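Side-chain contacts in integron cassette protein Vpc_cass2 (Vibrio paracholerae, PDB 3JRT), which is of unknown function but, as a mobile integron cassette product, folds into an all-helical subunit that pairs with a second copy of itself: residues 44-49 with 76-81; 48-53 with 159-164; 70-75 with 141-146; 83-88 with 178-183. One frame throughout, in Å; residues are numbered along the deposited sequence.

Interaction 1: 44-49 with 76-81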
loop_
_atom_site.group_PDB
_atom_site.type_symbol
_atom_site.label_atom_id
_atom_site.label_comp_id
_atom_site.label_asym_id
_atom_site.label_seq_id
_atom_site.Cartn_x
_atom_site.Cartn_y
_atom_site.Cartn_z
ATOM N N ILE A 44 8.254 8.370 1.866
ATOM C CA ILE A 44 7.574 8.695 0.626
ATOM C C ILE A 44 6.038 8.800 0.795
ATOM O O ILE A 44 5.403 9.657 0.208
ATOM C CB ILE A 44 7.951 7.739 -0.522
ATOM C CG1 ILE A 44 7.443 8.307 -1.841
ATOM C CG2 ILE A 44 7.360 6.340 -0.305
ATOM C CD1 ILE A 44 8.172 9.565 -2.264
ATOM N N ALA A 45 5.462 7.932 1.606
ATOM C CA ALA A 45 4.041 7.975 1.900
ATOM C C ALA A 45 3.630 9.332 2.492
ATOM O O ALA A 45 2.609 9.902 2.112
ATOM C CB ALA A 45 3.671 6.835 2.851
ATOM N N VAL A 46 4.441 9.849 3.407
ATOM C CA VAL A 46 4.203 11.159 4.015
ATOM C C VAL A 46 4.367 12.274 2.984
ATOM O O VAL A 46 3.526 13.170 2.898
ATOM C CB VAL A 46 5.171 11.397 5.218
ATOM C CG1 VAL A 46 5.148 12.861 5.673
ATOM C CG2 VAL A 46 4.816 10.473 6.360
ATOM N N THR A 47 5.441 12.197 2.189
ATOM C CA THR A 47 5.719 13.195 1.154
ATOM C C THR A 47 4.594 13.259 0.115
ATOM O O THR A 47 4.105 14.330 -0.240
ATOM C CB THR A 47 7.051 12.911 0.417
ATOM O OG1 THR A 47 8.140 12.997 1.337
ATOM C CG2 THR A 47 7.268 13.927 -0.710
ATOM N N VAL A 48 4.192 12.105 -0.386
ATOM C CA VAL A 48 3.101 12.069 -1.353
ATOM C C VAL A 48 1.822 12.698 -0.794
ATOM O O VAL A 48 1.178 13.501 -1.454
ATOM C CB VAL A 48 2.812 10.631 -1.785
ATOM C CG1 VAL A 48 1.499 10.567 -2.556
ATOM C CG2 VAL A 48 3.968 10.111 -2.658
ATOM N N LEU A 49 1.474 12.322 0.432
ATOM C CA LEU A 49 0.251 12.781 1.077
ATOM C C LEU A 49 0.287 14.295 1.218
ATOM O O LEU A 49 -0.635 14.990 0.824
ATOM C CB LEU A 49 0.102 12.119 2.448
ATOM C CG LEU A 49 -1.199 12.411 3.189
ATOM C CD1 LEU A 49 -2.393 12.294 2.234
ATOM C CD2 LEU A 49 -1.344 11.478 4.391
ATOM N N TYR A 76 -2.498 3.396 4.282
ATOM C CA TYR A 76 -2.261 1.951 4.279
ATOM C C TYR A 76 -0.760 1.642 4.281
ATOM O O TYR A 76 -0.283 0.743 4.973
ATOM C CB TYR A 76 -2.949 1.279 3.087
ATOM C CG TYR A 76 -4.457 1.153 3.261
ATOM C CD1 TYR A 76 -5.031 1.272 4.506
ATOM C CD2 TYR A 76 -5.297 0.894 2.175
ATOM C CE1 TYR A 76 -6.404 1.154 4.689
ATOM C CE2 TYR A 76 -6.677 0.783 2.340
ATOM C CZ TYR A 76 -7.218 0.916 3.610
ATOM O OH TYR A 76 -8.565 0.793 3.819
ATOM N N SER A 77 -0.001 2.414 3.527
ATOM C CA SER A 77 1.411 2.139 3.440
ATOM C C SER A 77 2.067 2.458 4.799
ATOM O O SER A 77 2.864 1.679 5.329
ATOM C CB SER A 77 2.040 2.954 2.303
ATOM O OG SER A 77 3.432 2.728 2.253
ATOM N N ILE A 78 1.745 3.619 5.350
ATOM C CA ILE A 78 2.214 3.967 6.698
ATOM C C ILE A 78 1.872 2.890 7.742
ATOM O O ILE A 78 2.731 2.484 8.517
ATOM C CB ILE A 78 1.659 5.330 7.125
ATOM C CG1 ILE A 78 2.316 6.432 6.278
ATOM C CG2 ILE A 78 1.839 5.555 8.637
ATOM C CD1 ILE A 78 1.590 7.772 6.383
ATOM N N VAL A 79 0.634 2.400 7.760
ATOM C CA VAL A 79 0.290 1.430 8.793
ATOM C C VAL A 79 0.993 0.094 8.571
ATOM O O VAL A 79 1.451 -0.539 9.521
ATOM C CB VAL A 79 -1.257 1.286 9.035
ATOM C CG1 VAL A 79 -1.859 2.665 9.402
ATOM C CG2 VAL A 79 -1.980 0.666 7.819
ATOM N N ILE A 80 1.087 -0.331 7.317
ATOM C CA ILE A 80 1.816 -1.555 7.003
ATOM C C ILE A 80 3.255 -1.445 7.501
ATOM O O ILE A 80 3.791 -2.372 8.084
ATOM C CB ILE A 80 1.779 -1.873 5.492
ATOM C CG1 ILE A 80 0.442 -2.532 5.115
ATOM C CG2 ILE A 80 2.989 -2.748 5.075
ATOM C CD1 ILE A 80 0.124 -2.435 3.595
ATOM N N ASN A 81 3.872 -0.292 7.301
ATOM C CA ASN A 81 5.257 -0.133 7.713
ATOM C C ASN A 81 5.475 0.102 9.205
ATOM O O ASN A 81 6.465 -0.355 9.768
ATOM C CB ASN A 81 5.943 0.916 6.862
ATOM C CG ASN A 81 6.276 0.375 5.491
ATOM O OD1 ASN A 81 7.131 -0.481 5.362
ATOM N ND2 ASN A 81 5.562 0.816 4.484
#
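A45 and I78 meet where two helices run close together, and their backbones come as near as 6.5 Å from A45 CA to I78 CA. The methyl of A45 is aimed at the opposite helix and rests on the first branch carbon of I78, with A45 CB to I78 CG1 at 3.7 Å. The I78 chain then carries on, extended about its second torsion (chi2 166°), which takes its end past the alanine to V46, where I78 CD1 lies 4.2 Å from V46 CG2. One isoleucine thus packs against two successive residues. The helices, 27-53 and 64-91, follow each other in the chain and form an antiparallel helical hairpin; here their axes approach to 9.6 Å at 161°. S77 flanks the alanine, its OG standing anti to its own backbone N and 4.2 Å from A45 CB, while S77 also packs on L73 of the second subunit. One turn later, N81 folds its amide back over the helix: N81 ND2 gives a hydrogen bond of 3.0 Å to S77 O from above the carbonyl plane (44° out of it), and N81 N reaches that oxygen from the opposite face.

Interaction 2: 48-53 with 159-164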
loop_
_atom_site.group_PDB
_atom_site.type_symbol
_atom_site.label_atom_id
_atom_site.label_comp_id
_atom_site.label_asym_id
_atom_site.label_seq_id
_atom_site.Cartn_x
_atom_site.Cartn_y
_atom_site.Cartn_z
ATOM N N VAL A 48 4.192 12.105 -0.386
ATOM C CA VAL A 48 3.101 12.069 -1.353
ATOM C C VAL A 48 1.822 12.698 -0.794
ATOM O O VAL A 48 1.178 13.501 -1.454
ATOM C CB VAL A 48 2.812 10.631 -1.785
ATOM C CG1 VAL A 48 1.499 10.567 -2.556
ATOM C CG2 VAL A 48 3.968 10.111 -2.658
ATOM N N LEU A 49 1.474 12.322 0.432
ATOM C CA LEU A 49 0.251 12.781 1.077
ATOM C C LEU A 49 0.287 14.295 1.218
ATOM O O LEU A 49 -0.635 14.990 0.824
ATOM C CB LEU A 49 0.102 12.119 2.448
ATOM C CG LEU A 49 -1.199 12.411 3.189
ATOM C CD1 LEU A 49 -2.393 12.294 2.234
ATOM C CD2 LEU A 49 -1.344 11.478 4.391
ATOM N N LYS A 50 1.389 14.801 1.741
ATOM C CA LYS A 50 1.580 16.237 1.835
ATOM C C LYS A 50 1.566 16.950 0.498
ATOM O O LYS A 50 1.002 18.037 0.394
ATOM C CB LYS A 50 2.813 16.567 2.672
ATOM C CG LYS A 50 2.490 16.401 4.160
ATOM C CD LYS A 50 3.715 16.225 5.029
ATOM C CE LYS A 50 4.585 17.430 5.007
ATOM N NZ LYS A 50 5.559 17.386 6.145
ATOM N N ASP A 51 2.168 16.344 -0.524
ATOM C CA ASP A 51 2.119 16.920 -1.868
ATOM C C ASP A 51 0.672 17.145 -2.303
ATOM O O ASP A 51 0.307 18.244 -2.722
ATOM C CB ASP A 51 2.843 16.035 -2.885
ATOM C CG ASP A 51 4.349 16.138 -2.776
ATOM O OD1 ASP A 51 4.821 17.001 -2.005
ATOM O OD2 ASP A 51 5.062 15.356 -3.455
ATOM N N TYR A 52 -0.155 16.111 -2.186
ATOM C CA TYR A 52 -1.547 16.213 -2.626
ATOM C C TYR A 52 -2.388 17.134 -1.746
ATOM O O TYR A 52 -3.248 17.855 -2.245
ATOM C CB TYR A 52 -2.194 14.826 -2.818
ATOM C CG TYR A 52 -1.747 14.202 -4.114
ATOM C CD1 TYR A 52 -0.622 13.389 -4.168
ATOM C CD2 TYR A 52 -2.421 14.466 -5.300
ATOM C CE1 TYR A 52 -0.196 12.847 -5.365
ATOM C CE2 TYR A 52 -2.006 13.920 -6.507
ATOM C CZ TYR A 52 -0.888 13.112 -6.531
ATOM O OH TYR A 52 -0.462 12.575 -7.723
ATOM N N GLU A 53 -2.118 17.140 -0.449
ATOM C CA GLU A 53 -2.797 18.063 0.448
ATOM C C GLU A 53 -2.453 19.508 0.105
ATOM O O GLU A 53 -3.172 20.423 0.471
ATOM C CB GLU A 53 -2.471 17.750 1.906
ATOM C CG GLU A 53 -3.273 16.574 2.452
ATOM C CD GLU A 53 -4.779 16.808 2.356
ATOM O OE1 GLU A 53 -5.277 17.781 2.963
ATOM O OE2 GLU A 53 -5.468 16.019 1.674
ATOM N N PHE A 159 0.937 13.750 13.709
ATOM C CA PHE A 159 1.303 12.386 13.393
ATOM C C PHE A 159 2.258 12.309 12.201
ATOM O O PHE A 159 3.259 11.599 12.245
ATOM C CB PHE A 159 0.074 11.536 13.143
ATOM C CG PHE A 159 0.373 10.076 13.050
ATOM C CD1 PHE A 159 0.615 9.338 14.194
ATOM C CD2 PHE A 159 0.431 9.448 11.833
ATOM C CE1 PHE A 159 0.895 8.000 14.116
ATOM C CE2 PHE A 159 0.703 8.112 11.748
ATOM C CZ PHE A 159 0.928 7.383 12.886
ATOM N N LEU A 160 1.967 13.056 11.145
ATOM C CA LEU A 160 2.863 13.043 9.987
ATOM C C LEU A 160 4.277 13.484 10.390
ATOM O O LEU A 160 5.264 12.871 9.988
ATOM C CB LEU A 160 2.326 13.938 8.868
ATOM C CG LEU A 160 1.067 13.457 8.141
ATOM C CD1 LEU A 160 0.710 14.376 6.970
ATOM C CD2 LEU A 160 1.207 12.009 7.650
ATOM N N ASP A 161 4.370 14.552 11.181
ATOM C CA ASP A 161 5.673 15.061 11.612
ATOM C C ASP A 161 6.375 14.055 12.504
ATOM O O ASP A 161 7.600 13.972 12.526
ATOM C CB ASP A 161 5.528 16.396 12.348
ATOM C CG ASP A 161 5.543 17.575 11.407
ATOM O OD1 ASP A 161 5.682 17.360 10.185
ATOM O OD2 ASP A 161 5.408 18.716 11.886
ATOM N N TRP A 162 5.577 13.295 13.240
ATOM C CA TRP A 162 6.086 12.234 14.089
ATOM C C TRP A 162 6.651 11.077 13.262
ATOM O O TRP A 162 7.596 10.420 13.684
ATOM C CB TRP A 162 4.970 11.736 15.002
ATOM C CG TRP A 162 5.363 10.637 15.936
ATOM C CD1 TRP A 162 5.978 10.768 17.159
ATOM C CD2 TRP A 162 5.135 9.239 15.754
ATOM N NE1 TRP A 162 6.153 9.534 17.736
ATOM C CE2 TRP A 162 5.646 8.577 16.896
ATOM C CE3 TRP A 162 4.540 8.480 14.745
ATOM C CZ2 TRP A 162 5.578 7.194 17.052
ATOM C CZ3 TRP A 162 4.495 7.103 14.891
ATOM C CH2 TRP A 162 5.010 6.475 16.037
ATOM N N ILE A 163 6.053 10.809 12.105
ATOM C CA ILE A 163 6.593 9.799 11.204
ATOM C C ILE A 163 7.846 10.343 10.537
ATOM O O ILE A 163 8.925 9.772 10.637
ATOM C CB ILE A 163 5.613 9.442 10.079
ATOM C CG1 ILE A 163 4.333 8.810 10.630
ATOM C CG2 ILE A 163 6.291 8.500 9.075
ATOM C CD1 ILE A 163 4.559 7.460 11.266
ATOM N N CYS A 164 7.685 11.470 9.857
ATOM C CA CYS A 164 8.757 12.043 9.081
ATOM C C CYS A 164 8.510 13.524 8.825
ATOM O O CYS A 164 7.722 13.872 7.949
ATOM C CB CYS A 164 8.848 11.319 7.747
ATOM S SG CYS A 164 10.305 11.761 6.748
HETATM O O HOH W 1 5.450 15.667 8.082
#
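The carboxylate of D161 is the flat group that comes nearest K50 across this contact, and a water bridges the two. The water accepts from K50 NZ at 2.6 Å and donates both to D161 OD1, at 2.7 Å, and to C164 O, at 2.9 Å, so the backbone carbonyl of the first residue past helix 157-163 joins the bridge. Direct pairing is not reached: K50 NZ stands 4.0 Å from D161 OD1, too far for a salt bridge, although the opposite charges should still attract. The salt bridge of this lysine goes instead to D166, just beyond the helix. A bend at the third torsion (chi3 64°) turns the ammonium toward these partners, while the aliphatic part of the chain slides past L160 in the opposite direction, with K50 CG 3.9 Å from L160 CD1. The other methyl of the leucine faces inward, and L160 CD2 meets L49 CD2 at 4.2 Å where those two side chains cross at about a right angle. Among the neighbouring helices, L160 also touches V46 of helix 27-53 and F151 of helix 140-151, and L49 packs on W71 and C74 of helix 64-91.

Interaction 3: 70-75 with 141-146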
loop_
_atom_site.group_PDB
_atom_site.type_symbol
_atom_site.label_atom_id
_atom_site.label_comp_id
_atom_site.label_asym_id
_atom_site.label_seq_id
_atom_site.Cartn_x
_atom_site.Cartn_y
_atom_site.Cartn_z
ATOM N N ILE A 70 -6.435 8.890 -2.153
ATOM C CA ILE A 70 -5.063 9.292 -1.873
ATOM C C ILE A 70 -4.697 9.020 -0.418
ATOM O O ILE A 70 -3.623 8.493 -0.121
ATOM C CB ILE A 70 -4.827 10.784 -2.209
ATOM C CG1 ILE A 70 -4.966 11.006 -3.707
ATOM C CG2 ILE A 70 -3.436 11.225 -1.774
ATOM C CD1 ILE A 70 -5.133 12.479 -4.103
ATOM N N TRP A 71 -5.591 9.406 0.490
ATOM C CA TRP A 71 -5.391 9.149 1.908
ATOM C C TRP A 71 -5.269 7.658 2.197
ATOM O O TRP A 71 -4.407 7.246 2.972
ATOM C CB TRP A 71 -6.491 9.813 2.781
ATOM C CG TRP A 71 -6.220 11.273 2.953
ATOM C CD1 TRP A 71 -6.363 12.252 2.017
ATOM C CD2 TRP A 71 -5.690 11.907 4.119
ATOM N NE1 TRP A 71 -5.971 13.465 2.534
ATOM C CE2 TRP A 71 -5.558 13.280 3.825
ATOM C CE3 TRP A 71 -5.312 11.447 5.382
ATOM C CZ2 TRP A 71 -5.084 14.204 4.758
ATOM C CZ3 TRP A 71 -4.815 12.357 6.298
ATOM C CH2 TRP A 71 -4.720 13.725 5.985
ATOM N N ARG A 72 -6.130 6.838 1.607
ATOM C CA ARG A 72 -5.980 5.397 1.849
ATOM C C ARG A 72 -4.642 4.893 1.295
ATOM O O ARG A 72 -3.927 4.156 1.977
ATOM C CB ARG A 72 -7.149 4.581 1.294
ATOM C CG ARG A 72 -8.505 4.901 1.934
ATOM C CD ARG A 72 -9.516 3.808 1.624
ATOM N NE ARG A 72 -9.725 3.617 0.188
ATOM C CZ ARG A 72 -10.620 4.297 -0.527
ATOM N NH1 ARG A 72 -11.384 5.220 0.049
ATOM N NH2 ARG A 72 -10.755 4.058 -1.822
ATOM N N LEU A 73 -4.303 5.302 0.071
ATOM C CA LEU A 73 -3.031 4.885 -0.514
ATOM C C LEU A 73 -1.897 5.114 0.470
ATOM O O LEU A 73 -1.111 4.213 0.730
ATOM C CB LEU A 73 -2.735 5.622 -1.834
ATOM C CG LEU A 73 -1.346 5.360 -2.447
ATOM C CD1 LEU A 73 -1.222 3.891 -2.842
ATOM C CD2 LEU A 73 -1.091 6.226 -3.672
ATOM N N CYS A 74 -1.806 6.330 1.009
ATOM C CA CYS A 74 -0.663 6.685 1.849
ATOM C C CYS A 74 -0.778 6.124 3.263
ATOM O O CYS A 74 0.182 5.589 3.839
ATOM C CB CYS A 74 -0.454 8.199 1.868
ATOM S SG CYS A 74 -0.105 8.876 0.214
ATOM N N VAL A 75 -1.970 6.211 3.819
ATOM C CA VAL A 75 -2.184 5.682 5.149
ATOM C C VAL A 75 -1.957 4.155 5.230
ATOM O O VAL A 75 -1.301 3.673 6.156
ATOM C CB VAL A 75 -3.571 6.095 5.664
ATOM C CG1 VAL A 75 -4.015 5.231 6.857
ATOM C CG2 VAL A 75 -3.563 7.597 5.990
ATOM N N ALA A 141 -17.052 3.593 6.166
ATOM C CA ALA A 141 -17.232 4.607 7.200
ATOM C C ALA A 141 -16.343 4.289 8.396
ATOM O O ALA A 141 -15.781 5.185 9.023
ATOM C CB ALA A 141 -18.714 4.720 7.625
ATOM N N GLU A 142 -16.199 3.005 8.695
ATOM C CA GLU A 142 -15.277 2.558 9.735
ATOM C C GLU A 142 -13.809 2.853 9.409
ATOM O O GLU A 142 -13.053 3.269 10.281
ATOM C CB GLU A 142 -15.466 1.070 10.005
ATOM C CG GLU A 142 -16.875 0.724 10.461
ATOM C CD GLU A 142 -17.017 -0.731 10.839
ATOM O OE1 GLU A 142 -17.332 -0.997 12.009
ATOM O OE2 GLU A 142 -16.794 -1.611 9.984
ATOM N N VAL A 143 -13.396 2.639 8.165
ATOM C CA VAL A 143 -12.049 3.017 7.773
ATOM C C VAL A 143 -11.811 4.505 8.025
ATOM O O VAL A 143 -10.780 4.896 8.583
ATOM C CB VAL A 143 -11.751 2.685 6.292
ATOM C CG1 VAL A 143 -10.502 3.469 5.799
ATOM C CG2 VAL A 143 -11.555 1.190 6.126
ATOM N N GLN A 144 -12.766 5.330 7.603
ATOM C CA GLN A 144 -12.713 6.769 7.853
ATOM C C GLN A 144 -12.578 7.115 9.342
ATOM O O GLN A 144 -11.760 7.953 9.717
ATOM C CB GLN A 144 -13.930 7.466 7.227
ATOM C CG GLN A 144 -13.933 7.368 5.693
ATOM C CD GLN A 144 -12.555 7.707 5.089
ATOM O OE1 GLN A 144 -11.941 8.709 5.463
ATOM N NE2 GLN A 144 -12.073 6.873 4.154
ATOM N N GLU A 145 -13.381 6.472 10.187
ATOM C CA GLU A 145 -13.263 6.677 11.623
ATOM C C GLU A 145 -11.877 6.295 12.123
ATOM O O GLU A 145 -11.270 7.033 12.892
ATOM C CB GLU A 145 -14.317 5.880 12.383
ATOM C CG GLU A 145 -15.697 6.488 12.340
ATOM C CD GLU A 145 -16.582 5.961 13.444
ATOM O OE1 GLU A 145 -16.280 4.877 13.993
ATOM O OE2 GLU A 145 -17.576 6.643 13.772
ATOM N N GLU A 146 -11.381 5.137 11.693
ATOM C CA GLU A 146 -10.101 4.645 12.195
ATOM C C GLU A 146 -8.974 5.591 11.834
ATOM O O GLU A 146 -8.014 5.745 12.584
ATOM C CB GLU A 146 -9.799 3.234 11.691
ATOM C CG GLU A 146 -10.636 2.159 12.358
ATOM C CD GLU A 146 -10.570 2.211 13.882
ATOM O OE1 GLU A 146 -9.473 2.446 14.435
ATOM O OE2 GLU A 146 -11.623 2.010 14.525
#
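R72 spends its strongest polar bond away from V143 and Q144, the residues it touches here: R72 NH2 forms a salt bridge with D41 OD1 of the second subunit. The contact thus lies where helix 64-91 and helix 140-151 of an all-helical subunit come near each other, beside the second subunit. It is a sparing contact, with 80 Å² buried between the segments and the nearest backbones 8.8 Å apart, from R72 CA to V143 CA. V143 is directed at the other helix and meets the aliphatic part of the arginine, R72 CD to V143 CG1 being 4.3 Å. The touch is made by CD, the last methylene before the charged group, and at this distance it is loose. R72 sets out across the line between the helices and comes nearer only at its end; a turn about its third torsion (chi3 -59°) swings the guanidinium away from the direction of the methylenes. W71 does the reverse, starting toward helix 140-151 and then leading its indole back to helix 27-53, where it packs on L49 and W71 NE1 is hydrogen-bonded to E53. V143 also reaches L123 and H126 of helix 118-128, so its buried side chain joins three helices. Q144 bends back on itself (chi2 -46°) and brings its amide to the rim of the arginine. As modelled, its nitrogen faces the charged group and its oxygen lies farther off: Q144 NE2 sits at the guanidinium edge, near the plane, 4.5 Å from R72 NH1.

Interaction 4: 83-88 with 178-183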
loop_
_atom_site.group_PDB
_atom_site.type_symbol
_atom_site.label_atom_id
_atom_site.label_comp_id
_atom_site.label_asym_id
_atom_site.label_seq_id
_atom_site.Cartn_x
_atom_site.Cartn_y
_atom_site.Cartn_z
ATOM N N ARG A 83 3.636 -1.286 11.470
ATOM C CA ARG A 83 3.544 -2.630 12.028
ATOM C C ARG A 83 4.837 -3.422 11.745
ATOM O O ARG A 83 5.352 -4.118 12.615
ATOM C CB ARG A 83 2.300 -3.369 11.526
ATOM C CG ARG A 83 0.981 -2.772 11.979
ATOM C CD ARG A 83 0.926 -2.508 13.516
ATOM N NE ARG A 83 1.322 -3.692 14.269
ATOM C CZ ARG A 83 1.366 -3.784 15.597
ATOM N NH1 ARG A 83 1.014 -2.763 16.369
ATOM N NH2 ARG A 83 1.758 -4.918 16.151
ATOM N N LYS A 84 5.377 -3.289 10.542
ATOM C CA LYS A 84 6.630 -3.960 10.221
ATOM C C LYS A 84 7.730 -3.563 11.183
ATOM O O LYS A 84 8.569 -4.384 11.535
ATOM C CB LYS A 84 7.065 -3.694 8.777
ATOM C CG LYS A 84 6.326 -4.561 7.771
ATOM C CD LYS A 84 6.964 -4.531 6.365
ATOM C CE LYS A 84 6.201 -5.461 5.421
ATOM N NZ LYS A 84 6.313 -5.033 3.991
ATOM N N TYR A 85 7.728 -2.307 11.614
ATOM C CA TYR A 85 8.760 -1.834 12.525
ATOM C C TYR A 85 8.628 -2.562 13.849
ATOM O O TYR A 85 9.622 -3.020 14.426
ATOM C CB TYR A 85 8.673 -0.327 12.745
ATOM C CG TYR A 85 9.518 0.162 13.914
ATOM C CD1 TYR A 85 10.852 0.536 13.739
ATOM C CD2 TYR A 85 8.988 0.239 15.180
ATOM C CE1 TYR A 85 11.626 0.978 14.808
ATOM C CE2 TYR A 85 9.752 0.679 16.263
ATOM C CZ TYR A 85 11.063 1.048 16.072
ATOM O OH TYR A 85 11.801 1.487 17.149
ATOM N N VAL A 86 7.396 -2.688 14.321
ATOM C CA VAL A 86 7.152 -3.441 15.539
ATOM C C VAL A 86 7.563 -4.903 15.351
ATOM O O VAL A 86 8.274 -5.458 16.180
ATOM C CB VAL A 86 5.680 -3.353 15.996
ATOM C CG1 VAL A 86 5.466 -4.171 17.278
ATOM C CG2 VAL A 86 5.279 -1.898 16.213
ATOM N N GLU A 87 7.132 -5.517 14.253
ATOM C CA GLU A 87 7.412 -6.932 14.025
ATOM C C GLU A 87 8.910 -7.203 13.960
ATOM O O GLU A 87 9.394 -8.238 14.423
ATOM C CB GLU A 87 6.749 -7.415 12.743
ATOM C CG GLU A 87 5.246 -7.449 12.782
ATOM C CD GLU A 87 4.679 -7.765 11.416
ATOM O OE1 GLU A 87 5.492 -7.891 10.473
ATOM O OE2 GLU A 87 3.443 -7.885 11.280
ATOM N N LEU A 88 9.643 -6.265 13.379
ATOM C CA LEU A 88 11.089 -6.371 13.345
ATOM C C LEU A 88 11.636 -6.337 14.780
ATOM O O LEU A 88 12.496 -7.145 15.148
ATOM C CB LEU A 88 11.681 -5.240 12.503
ATOM C CG LEU A 88 13.171 -5.331 12.207
ATOM C CD1 LEU A 88 13.421 -6.416 11.183
ATOM C CD2 LEU A 88 13.712 -3.996 11.721
ATOM N N VAL A 178 11.115 7.859 11.552
ATOM C CA VAL A 178 12.055 7.658 10.495
ATOM C C VAL A 178 13.466 7.996 10.949
ATOM O O VAL A 178 14.388 7.334 10.582
ATOM C CB VAL A 178 11.663 8.451 9.251
ATOM C CG1 VAL A 178 12.827 8.738 8.439
ATOM C CG2 VAL A 178 10.685 7.713 8.458
ATOM N N GLY A 179 13.623 9.016 11.762
ATOM C CA GLY A 179 14.925 9.374 12.300
ATOM C C GLY A 179 15.469 8.274 13.193
ATOM O O GLY A 179 16.654 7.946 13.143
ATOM N N VAL A 180 14.589 7.693 14.000
ATOM C CA VAL A 180 14.960 6.593 14.872
ATOM C C VAL A 180 15.328 5.374 14.047
ATOM O O VAL A 180 16.268 4.656 14.374
ATOM C CB VAL A 180 13.824 6.257 15.866
ATOM C CG1 VAL A 180 14.023 4.892 16.475
ATOM C CG2 VAL A 180 13.750 7.327 16.958
ATOM N N ILE A 181 14.601 5.147 12.963
ATOM C CA ILE A 181 14.861 3.970 12.164
ATOM C C ILE A 181 16.192 4.155 11.454
ATOM O O ILE A 181 16.912 3.187 11.227
ATOM C CB ILE A 181 13.733 3.680 11.157
ATOM C CG1 ILE A 181 12.482 3.183 11.888
ATOM C CG2 ILE A 181 14.193 2.641 10.113
ATOM C CD1 ILE A 181 11.305 2.999 10.995
ATOM N N GLU A 182 16.510 5.407 11.123
ATOM C CA GLU A 182 17.797 5.768 10.539
ATOM C C GLU A 182 18.940 5.643 11.562
ATOM O O GLU A 182 20.064 5.277 11.214
ATOM C CB GLU A 182 17.727 7.190 9.986
ATOM C CG GLU A 182 18.975 7.640 9.260
ATOM C CD GLU A 182 18.735 8.867 8.400
ATOM O OE1 GLU A 182 17.594 9.378 8.399
ATOM O OE2 GLU A 182 19.690 9.319 7.728
ATOM N N LEU A 183 18.644 5.946 12.824
ATOM C CA LEU A 183 19.605 5.776 13.907
ATOM C C LEU A 183 20.075 4.334 13.973
ATOM O O LEU A 183 21.263 4.061 14.195
ATOM C CB LEU A 183 18.965 6.143 15.242
ATOM C CG LEU A 183 19.617 7.251 16.060
ATOM C CD1 LEU A 183 19.848 8.481 15.204
ATOM C CD2 LEU A 183 18.754 7.578 17.272
#
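Apolar packing between Y85 and I181 makes up most of this contact. The ring is swung out toward helix 177-188 with its CG anti to the backbone N (chi1 167°), and the two side chains slide past each other in opposite directions. I181 CG1 comes to 3.6 Å from Y85 CD1, approaching the ring obliquely, and I181 CD1 follows at 3.7 Å from the same Y85 CD1. V180 crosses the tyrosine at about a right angle near its far end, where V180 CG1 is 4.1 Å from Y85 OH. All three residues are buried in an all-helical core: Y85 reaches I114 and V180 reaches I106 and Y110, all of helix 104-116, a neighbour shared by helix 64-91 and helix 177-188, and I181 also touches I39 of helix 27-53. The polar bond belongs to the tyrosine hydroxyl, which is hydrogen-bonded to R107 O of helix 104-116, so a polar atom carried into apolar surroundings has a backbone partner. Hydrogen bonds to the second subunit arise elsewhere on 83-88: K84 NZ bonds to C127 O, and E87 OE1 to V131 N, both of that other chain.

In the fold
From the N terminus, helix 27-53 supplies the first segments of two contacts: 44-49 closes the short loop of interaction 1 by pairing with 76-81 on the next helix, and the overlapping 48-53 waits for 159-164, over a hundred residues later, to close interaction 2. Interaction 3 opens on 70-75 and closes on 141-146, so it crosses interaction 1 yet falls wholly within the span of interaction 2. Interaction 4, opening at 83-88 after interaction 1 is complete, closes last at 178-183 and crosses interactions 2 and 3. Helix 64-91 thus serves three contacts along its length, tying the N-terminal hairpin to helices 140-151 and 177-188.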